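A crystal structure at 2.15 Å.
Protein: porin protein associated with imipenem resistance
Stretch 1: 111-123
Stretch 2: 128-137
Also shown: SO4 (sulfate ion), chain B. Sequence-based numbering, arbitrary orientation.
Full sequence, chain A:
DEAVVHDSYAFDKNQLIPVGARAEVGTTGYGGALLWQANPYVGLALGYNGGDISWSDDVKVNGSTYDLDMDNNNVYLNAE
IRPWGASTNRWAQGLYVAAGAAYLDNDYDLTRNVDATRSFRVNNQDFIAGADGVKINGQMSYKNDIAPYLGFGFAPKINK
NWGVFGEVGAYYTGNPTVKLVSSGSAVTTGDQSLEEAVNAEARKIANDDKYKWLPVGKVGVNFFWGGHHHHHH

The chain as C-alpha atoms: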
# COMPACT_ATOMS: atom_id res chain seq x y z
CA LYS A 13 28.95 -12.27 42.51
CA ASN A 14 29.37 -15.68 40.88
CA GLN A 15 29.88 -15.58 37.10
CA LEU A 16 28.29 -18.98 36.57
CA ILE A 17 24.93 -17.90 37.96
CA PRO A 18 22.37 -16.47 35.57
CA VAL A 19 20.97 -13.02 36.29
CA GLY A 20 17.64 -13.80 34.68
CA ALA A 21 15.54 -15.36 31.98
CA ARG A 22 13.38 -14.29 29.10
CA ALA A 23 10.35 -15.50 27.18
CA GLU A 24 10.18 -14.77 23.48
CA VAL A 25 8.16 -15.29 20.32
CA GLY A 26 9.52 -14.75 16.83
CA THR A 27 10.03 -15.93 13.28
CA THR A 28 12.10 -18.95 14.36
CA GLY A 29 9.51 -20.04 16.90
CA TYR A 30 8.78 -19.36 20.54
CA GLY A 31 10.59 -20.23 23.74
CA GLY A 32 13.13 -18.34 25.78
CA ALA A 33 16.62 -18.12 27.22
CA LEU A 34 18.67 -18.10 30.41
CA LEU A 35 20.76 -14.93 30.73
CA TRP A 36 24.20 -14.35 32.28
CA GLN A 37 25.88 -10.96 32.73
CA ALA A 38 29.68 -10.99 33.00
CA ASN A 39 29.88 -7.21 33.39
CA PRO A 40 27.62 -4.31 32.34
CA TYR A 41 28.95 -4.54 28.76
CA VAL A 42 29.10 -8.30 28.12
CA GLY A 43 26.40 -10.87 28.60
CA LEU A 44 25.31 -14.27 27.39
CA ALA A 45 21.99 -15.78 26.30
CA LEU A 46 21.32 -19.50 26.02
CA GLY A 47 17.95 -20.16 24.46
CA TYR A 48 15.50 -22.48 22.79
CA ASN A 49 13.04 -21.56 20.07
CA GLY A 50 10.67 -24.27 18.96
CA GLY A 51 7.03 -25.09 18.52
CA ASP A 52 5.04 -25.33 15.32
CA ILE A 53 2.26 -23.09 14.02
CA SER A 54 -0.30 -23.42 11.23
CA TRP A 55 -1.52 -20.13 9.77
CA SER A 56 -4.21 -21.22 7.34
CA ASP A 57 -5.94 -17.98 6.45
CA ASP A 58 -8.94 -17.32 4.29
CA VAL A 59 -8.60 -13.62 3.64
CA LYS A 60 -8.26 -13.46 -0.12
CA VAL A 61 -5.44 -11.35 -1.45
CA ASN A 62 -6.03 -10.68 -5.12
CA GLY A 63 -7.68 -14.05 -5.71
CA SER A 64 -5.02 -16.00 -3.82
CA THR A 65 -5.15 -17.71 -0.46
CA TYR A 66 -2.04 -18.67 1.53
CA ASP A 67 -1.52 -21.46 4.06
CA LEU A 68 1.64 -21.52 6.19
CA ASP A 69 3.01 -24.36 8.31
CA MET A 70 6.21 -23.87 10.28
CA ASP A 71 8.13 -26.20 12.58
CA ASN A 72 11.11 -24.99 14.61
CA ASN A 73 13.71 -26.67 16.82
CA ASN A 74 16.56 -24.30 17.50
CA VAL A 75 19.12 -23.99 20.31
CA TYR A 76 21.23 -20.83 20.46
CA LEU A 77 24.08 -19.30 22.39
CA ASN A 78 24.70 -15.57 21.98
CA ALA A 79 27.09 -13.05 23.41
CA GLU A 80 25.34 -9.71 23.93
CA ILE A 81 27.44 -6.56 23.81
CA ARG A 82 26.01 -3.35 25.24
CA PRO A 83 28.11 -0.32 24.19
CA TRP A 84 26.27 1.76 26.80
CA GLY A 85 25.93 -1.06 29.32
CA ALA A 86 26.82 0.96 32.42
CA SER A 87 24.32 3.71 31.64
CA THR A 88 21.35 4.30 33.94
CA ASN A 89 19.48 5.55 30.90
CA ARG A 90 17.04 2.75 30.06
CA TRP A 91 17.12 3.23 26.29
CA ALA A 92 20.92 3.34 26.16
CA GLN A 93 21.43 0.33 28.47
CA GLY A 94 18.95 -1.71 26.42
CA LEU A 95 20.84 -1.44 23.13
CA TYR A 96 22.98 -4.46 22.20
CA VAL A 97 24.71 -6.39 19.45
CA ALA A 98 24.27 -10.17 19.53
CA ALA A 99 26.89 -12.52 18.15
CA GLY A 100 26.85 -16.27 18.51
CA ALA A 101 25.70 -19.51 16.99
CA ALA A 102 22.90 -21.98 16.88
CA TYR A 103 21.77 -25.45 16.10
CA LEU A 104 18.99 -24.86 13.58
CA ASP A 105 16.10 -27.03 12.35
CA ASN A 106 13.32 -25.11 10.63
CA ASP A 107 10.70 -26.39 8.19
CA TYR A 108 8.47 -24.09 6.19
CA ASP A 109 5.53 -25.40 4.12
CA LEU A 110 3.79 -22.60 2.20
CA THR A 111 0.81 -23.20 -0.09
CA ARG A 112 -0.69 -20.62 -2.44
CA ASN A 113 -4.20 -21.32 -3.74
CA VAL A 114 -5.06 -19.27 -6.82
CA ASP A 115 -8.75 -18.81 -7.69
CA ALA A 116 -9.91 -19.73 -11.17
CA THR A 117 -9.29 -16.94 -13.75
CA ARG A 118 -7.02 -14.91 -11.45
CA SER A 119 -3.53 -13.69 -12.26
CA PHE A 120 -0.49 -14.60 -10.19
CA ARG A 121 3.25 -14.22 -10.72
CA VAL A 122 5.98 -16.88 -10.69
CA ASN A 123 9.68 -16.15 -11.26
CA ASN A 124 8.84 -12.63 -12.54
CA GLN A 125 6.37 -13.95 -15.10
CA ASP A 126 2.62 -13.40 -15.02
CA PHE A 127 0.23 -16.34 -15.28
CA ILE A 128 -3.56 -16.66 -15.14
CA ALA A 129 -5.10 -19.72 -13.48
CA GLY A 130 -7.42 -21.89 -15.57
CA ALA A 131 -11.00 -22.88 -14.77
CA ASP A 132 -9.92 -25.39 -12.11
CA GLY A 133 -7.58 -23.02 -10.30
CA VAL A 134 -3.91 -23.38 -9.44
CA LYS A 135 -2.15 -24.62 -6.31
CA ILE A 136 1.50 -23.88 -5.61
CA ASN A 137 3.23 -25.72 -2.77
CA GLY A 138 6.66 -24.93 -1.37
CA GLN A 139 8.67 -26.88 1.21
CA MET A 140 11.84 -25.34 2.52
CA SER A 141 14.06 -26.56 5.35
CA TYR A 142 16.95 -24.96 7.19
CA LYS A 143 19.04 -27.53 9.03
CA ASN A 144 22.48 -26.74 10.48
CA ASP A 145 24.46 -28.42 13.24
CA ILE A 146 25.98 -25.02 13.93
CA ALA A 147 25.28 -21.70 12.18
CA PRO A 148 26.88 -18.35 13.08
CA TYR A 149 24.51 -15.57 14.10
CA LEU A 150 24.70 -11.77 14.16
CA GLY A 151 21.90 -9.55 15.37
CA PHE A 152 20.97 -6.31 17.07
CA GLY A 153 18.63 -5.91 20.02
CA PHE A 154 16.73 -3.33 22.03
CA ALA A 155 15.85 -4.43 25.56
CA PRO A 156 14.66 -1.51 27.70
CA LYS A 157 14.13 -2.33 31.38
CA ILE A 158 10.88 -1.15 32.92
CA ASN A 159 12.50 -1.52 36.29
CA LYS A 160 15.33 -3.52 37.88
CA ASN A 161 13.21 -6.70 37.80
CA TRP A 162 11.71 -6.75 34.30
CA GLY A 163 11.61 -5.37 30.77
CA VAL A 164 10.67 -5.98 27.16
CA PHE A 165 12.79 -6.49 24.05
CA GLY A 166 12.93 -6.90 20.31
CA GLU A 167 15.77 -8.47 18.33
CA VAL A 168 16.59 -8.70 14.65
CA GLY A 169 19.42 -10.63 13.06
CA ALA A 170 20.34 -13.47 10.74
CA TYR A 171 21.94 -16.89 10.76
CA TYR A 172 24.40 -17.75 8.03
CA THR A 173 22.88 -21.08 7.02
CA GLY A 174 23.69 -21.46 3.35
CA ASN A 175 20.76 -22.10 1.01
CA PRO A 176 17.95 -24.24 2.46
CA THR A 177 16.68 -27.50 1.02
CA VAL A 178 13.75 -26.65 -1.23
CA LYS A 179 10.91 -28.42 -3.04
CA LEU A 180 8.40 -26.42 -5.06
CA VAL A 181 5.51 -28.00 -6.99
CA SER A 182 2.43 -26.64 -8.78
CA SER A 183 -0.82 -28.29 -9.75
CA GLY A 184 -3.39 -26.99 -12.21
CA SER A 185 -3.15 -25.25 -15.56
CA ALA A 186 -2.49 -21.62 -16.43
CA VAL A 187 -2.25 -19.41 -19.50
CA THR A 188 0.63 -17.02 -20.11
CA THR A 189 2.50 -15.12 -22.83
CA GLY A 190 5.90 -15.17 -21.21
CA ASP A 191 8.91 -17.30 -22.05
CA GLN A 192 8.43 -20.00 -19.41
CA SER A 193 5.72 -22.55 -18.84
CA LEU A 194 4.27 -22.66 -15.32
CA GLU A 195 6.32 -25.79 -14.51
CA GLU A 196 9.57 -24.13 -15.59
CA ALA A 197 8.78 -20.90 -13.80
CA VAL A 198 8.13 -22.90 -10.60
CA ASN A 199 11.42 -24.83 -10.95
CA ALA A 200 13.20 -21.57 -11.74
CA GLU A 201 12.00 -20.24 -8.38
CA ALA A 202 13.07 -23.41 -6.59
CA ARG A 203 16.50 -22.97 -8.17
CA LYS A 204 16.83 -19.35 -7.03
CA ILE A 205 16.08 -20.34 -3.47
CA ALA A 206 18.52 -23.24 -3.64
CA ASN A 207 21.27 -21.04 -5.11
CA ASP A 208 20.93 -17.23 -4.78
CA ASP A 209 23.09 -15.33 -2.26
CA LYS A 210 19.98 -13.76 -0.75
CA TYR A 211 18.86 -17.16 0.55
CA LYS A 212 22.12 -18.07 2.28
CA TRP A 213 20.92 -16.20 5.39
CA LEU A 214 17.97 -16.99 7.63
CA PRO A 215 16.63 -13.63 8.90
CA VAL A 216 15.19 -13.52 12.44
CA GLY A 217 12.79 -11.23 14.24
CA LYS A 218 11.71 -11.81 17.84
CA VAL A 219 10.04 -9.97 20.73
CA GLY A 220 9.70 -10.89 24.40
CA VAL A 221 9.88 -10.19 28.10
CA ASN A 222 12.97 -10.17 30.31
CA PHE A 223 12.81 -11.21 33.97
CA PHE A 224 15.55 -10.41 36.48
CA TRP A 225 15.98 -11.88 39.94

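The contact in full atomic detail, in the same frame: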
# COMPACT_ATOMS: atom_id res chain seq x y z
N THR A 111 1.68 -22.85 1.03
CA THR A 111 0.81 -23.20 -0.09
C THR A 111 -0.01 -22.01 -0.57
O THR A 111 -0.72 -21.38 0.21
CB THR A 111 -0.15 -24.31 0.31
OG1 THR A 111 0.59 -25.50 0.56
CG2 THR A 111 -1.16 -24.56 -0.79
N ARG A 112 0.12 -21.68 -1.85
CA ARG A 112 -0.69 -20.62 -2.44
C ARG A 112 -1.80 -21.22 -3.30
O ARG A 112 -1.54 -21.97 -4.24
CB ARG A 112 0.16 -19.66 -3.26
CG ARG A 112 -0.64 -18.71 -4.15
CD ARG A 112 0.30 -17.80 -4.93
NE ARG A 112 -0.37 -16.60 -5.43
CZ ARG A 112 0.26 -15.54 -5.94
NH1 ARG A 112 1.59 -15.53 -6.03
NH2 ARG A 112 -0.43 -14.49 -6.36
N ASN A 113 -3.04 -20.89 -2.96
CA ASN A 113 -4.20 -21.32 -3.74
C ASN A 113 -4.73 -20.18 -4.59
O ASN A 113 -5.21 -19.17 -4.08
CB ASN A 113 -5.30 -21.86 -2.82
CG ASN A 113 -4.76 -22.83 -1.78
OD1 ASN A 113 -4.71 -22.53 -0.58
ND2 ASN A 113 -4.32 -24.00 -2.25
N VAL A 114 -4.64 -20.33 -5.91
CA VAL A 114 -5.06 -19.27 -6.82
C VAL A 114 -6.45 -19.56 -7.37
O VAL A 114 -6.66 -20.61 -7.98
CB VAL A 114 -4.03 -19.10 -7.96
CG1 VAL A 114 -4.44 -17.97 -8.91
CG2 VAL A 114 -2.65 -18.85 -7.38
N ASP A 115 -7.40 -18.66 -7.15
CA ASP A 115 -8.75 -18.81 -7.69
C ASP A 115 -8.71 -18.91 -9.20
O ASP A 115 -7.84 -18.33 -9.86
CB ASP A 115 -9.65 -17.62 -7.35
CG ASP A 115 -10.05 -17.57 -5.90
OD1 ASP A 115 -9.99 -18.62 -5.22
OD2 ASP A 115 -10.46 -16.48 -5.46
N ALA A 116 -9.67 -19.66 -9.74
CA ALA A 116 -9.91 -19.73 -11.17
C ALA A 116 -9.99 -18.33 -11.79
O ALA A 116 -10.65 -17.45 -11.24
CB ALA A 116 -11.20 -20.49 -11.43
N THR A 117 -9.33 -18.17 -12.94
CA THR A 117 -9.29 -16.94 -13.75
C THR A 117 -8.44 -15.80 -13.20
O THR A 117 -8.38 -14.74 -13.81
CB THR A 117 -10.68 -16.33 -14.05
OG1 THR A 117 -11.16 -15.68 -12.87
CG2 THR A 117 -11.68 -17.41 -14.49
N ARG A 118 -7.79 -16.00 -12.05
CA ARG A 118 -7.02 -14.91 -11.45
C ARG A 118 -5.55 -14.96 -11.84
O ARG A 118 -4.96 -16.04 -12.02
CB ARG A 118 -7.16 -14.89 -9.91
CG ARG A 118 -8.59 -14.73 -9.39
CD ARG A 118 -9.31 -13.54 -10.02
NE ARG A 118 -8.65 -12.27 -9.72
CZ ARG A 118 -8.94 -11.52 -8.65
NH1 ARG A 118 -9.87 -11.92 -7.79
NH2 ARG A 118 -8.30 -10.37 -8.45
N SER A 119 -4.95 -13.78 -11.96
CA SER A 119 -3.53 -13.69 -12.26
C SER A 119 -2.68 -13.90 -11.00
O SER A 119 -3.11 -13.64 -9.88
CB SER A 119 -3.20 -12.35 -12.90
OG SER A 119 -3.51 -11.29 -12.02
N PHE A 120 -1.47 -14.38 -11.23
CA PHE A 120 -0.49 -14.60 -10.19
C PHE A 120 0.86 -14.61 -10.90
O PHE A 120 0.92 -14.78 -12.12
CB PHE A 120 -0.75 -15.92 -9.46
CG PHE A 120 -0.62 -17.16 -10.34
CD1 PHE A 120 -1.64 -17.50 -11.23
CD2 PHE A 120 0.50 -17.97 -10.27
CE1 PHE A 120 -1.52 -18.62 -12.03
CE2 PHE A 120 0.61 -19.11 -11.08
CZ PHE A 120 -0.39 -19.43 -11.95
N ARG A 121 1.93 -14.43 -10.14
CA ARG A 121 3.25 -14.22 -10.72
C ARG A 121 4.23 -15.26 -10.19
O ARG A 121 4.28 -15.51 -8.99
CB ARG A 121 3.76 -12.81 -10.36
CG ARG A 121 5.00 -12.33 -11.10
CD ARG A 121 5.13 -10.81 -10.90
NE ARG A 121 6.34 -10.23 -11.50
CZ ARG A 121 6.50 -10.00 -12.80
NH1 ARG A 121 5.55 -10.31 -13.67
NH2 ARG A 121 7.64 -9.46 -13.24
N VAL A 122 4.99 -15.88 -11.09
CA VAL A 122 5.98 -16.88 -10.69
C VAL A 122 7.29 -16.62 -11.42
O VAL A 122 7.31 -16.52 -12.66
CB VAL A 122 5.50 -18.33 -10.97
CG1 VAL A 122 6.54 -19.34 -10.50
CG2 VAL A 122 4.17 -18.60 -10.27
N ASN A 123 8.38 -16.47 -10.67
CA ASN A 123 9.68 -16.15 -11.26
C ASN A 123 9.61 -14.93 -12.21
O ASN A 123 10.15 -14.97 -13.32
CB ASN A 123 10.24 -17.37 -12.00
CG ASN A 123 11.70 -17.21 -12.38
OD1 ASN A 123 12.51 -16.76 -11.58
ND2 ASN A 123 12.03 -17.58 -13.62
N ILE A 128 -2.16 -16.73 -15.53
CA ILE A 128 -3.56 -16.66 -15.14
C ILE A 128 -4.10 -18.08 -14.98
O ILE A 128 -4.06 -18.86 -15.93
CB ILE A 128 -4.42 -15.90 -16.16
CG1 ILE A 128 -4.22 -14.38 -16.01
CG2 ILE A 128 -5.90 -16.24 -15.97
CD1 ILE A 128 -4.88 -13.55 -17.12
N ALA A 129 -4.61 -18.39 -13.79
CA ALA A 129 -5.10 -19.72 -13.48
C ALA A 129 -6.30 -20.12 -14.34
O ALA A 129 -7.21 -19.31 -14.55
CB ALA A 129 -5.45 -19.82 -12.00
N GLY A 130 -6.30 -21.36 -14.80
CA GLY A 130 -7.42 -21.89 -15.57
C GLY A 130 -8.67 -22.13 -14.73
O GLY A 130 -8.70 -21.82 -13.54
N ALA A 131 -9.69 -22.68 -15.38
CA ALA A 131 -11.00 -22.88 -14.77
C ALA A 131 -10.98 -23.68 -13.47
O ALA A 131 -11.87 -23.53 -12.64
CB ALA A 131 -11.95 -23.55 -15.79
N ASP A 132 -9.98 -24.54 -13.30
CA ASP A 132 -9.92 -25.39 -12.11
C ASP A 132 -8.99 -24.84 -11.05
O ASP A 132 -8.76 -25.50 -10.04
CB ASP A 132 -9.50 -26.80 -12.49
CG ASP A 132 -10.54 -27.50 -13.34
OD1 ASP A 132 -11.74 -27.19 -13.18
OD2 ASP A 132 -10.15 -28.34 -14.18
N GLY A 133 -8.46 -23.65 -11.27
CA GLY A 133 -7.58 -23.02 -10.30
C GLY A 133 -6.16 -23.56 -10.33
O GLY A 133 -5.83 -24.47 -11.07
N VAL A 134 -5.30 -22.96 -9.52
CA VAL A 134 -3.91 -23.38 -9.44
C VAL A 134 -3.46 -23.40 -7.98
O VAL A 134 -3.80 -22.52 -7.21
CB VAL A 134 -3.00 -22.47 -10.27
CG1 VAL A 134 -1.53 -22.76 -9.98
CG2 VAL A 134 -3.30 -22.65 -11.79
N LYS A 135 -2.71 -24.43 -7.63
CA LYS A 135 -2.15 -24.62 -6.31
C LYS A 135 -0.63 -24.57 -6.48
O LYS A 135 -0.09 -25.16 -7.43
CB LYS A 135 -2.60 -25.98 -5.78
CG LYS A 135 -2.20 -26.34 -4.36
CD LYS A 135 -2.52 -27.82 -4.12
CE LYS A 135 -2.46 -28.21 -2.65
N ILE A 136 0.05 -23.82 -5.63
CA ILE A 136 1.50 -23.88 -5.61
C ILE A 136 1.99 -24.21 -4.21
O ILE A 136 1.74 -23.46 -3.28
CB ILE A 136 2.15 -22.55 -6.02
CG1 ILE A 136 1.73 -22.18 -7.45
CG2 ILE A 136 3.66 -22.66 -5.92
CD1 ILE A 136 2.28 -20.84 -7.89
N ASN A 137 2.69 -25.33 -4.07
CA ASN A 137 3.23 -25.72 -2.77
C ASN A 137 4.75 -25.63 -2.68
O ASN A 137 5.46 -26.07 -3.58
CB ASN A 137 2.78 -27.12 -2.39
CG ASN A 137 3.28 -27.52 -1.01
OD1 ASN A 137 4.21 -28.31 -0.87
ND2 ASN A 137 2.67 -26.94 0.03
S SO4 B . -10.01 -8.67 -5.75
O1 SO4 B . -8.85 -7.94 -6.27
O2 SO4 B . -9.71 -10.10 -5.73
O3 SO4 B . -10.28 -8.23 -4.39
O4 SO4 B . -11.17 -8.42 -6.59

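Two short antiparallel ladders, offset by one residue in register, join the stretches. In the first, strand 111-114 runs against 134-137, and the backbone donors and acceptors of two pairs satisfy each other: Arg112 N to Ile136 O and Ile136 N to Arg112 O, both 2.8 Å, then Val114 N to Val134 O at 2.7 Å and Val134 N to Val114 O at 3.1 Å, all nearly straight. The same carbonyls also receive CA-H...O contacts, from Thr111 CA to Ile136 O (3.3 Å) and from Lys135 CA to Arg112 O (3.4 Å). At the end of the ladder Asn137, chi1 t, brings its amide across the strands, and ND2 donates to Thr111 OG1 at 2.6 Å.

Between the ladders, where the register shifts by one, each stretch makes a turn. A type II turn, closed by Arg118 N to Asp115 O (3.2 Å), faces a type I turn closed by Gly133 N to Gly130 O (2.9 Å). Gly133 has positive phi, which favours glycine, and a CB there would lie a tight 3.1 Å from Val114 O. From within the type II turn, Thr117 N donates to Ala129 O (2.9 Å), and Arg118 O accepts from Ala129 N (3.0 Å), while Thr117 OG1 gives a very short bond to Ala116 O (2.5 Å). Next to them Ser119 and Ile128 form a non-hydrogen-bonded antiparallel pair.

Apolar side chains pack on the face that carries Val114, Val134 and Ile136; of those in contact, Val114, Phe120, Val122, Ala129 and Val134 are buried. Phe120 has a CB that points sideways, but with chi1 p its ring comes nearer to stretch 2: CE1 lies 4.1 Å from Ala129 CB, CZ 4.0 Å from Val134 CG1 and CE2 4.0 Å from Ile136 CD1. Val122 CG2 reaches the same Ile136 CD1 at 3.8 Å, and the small Ala129 CB packs 3.7 Å from Val114 CG1.

Arg118 points its CB away from stretch 2; its NH1 donates to sulfate O2 at 2.8 Å, its NH2 to sulfate O2 at 3.1 Å and, weakly, to sulfate O1 at 3.3 Å; NE of Arg118, like NE and NH2 of Arg112, is satisfied elsewhere in the structure.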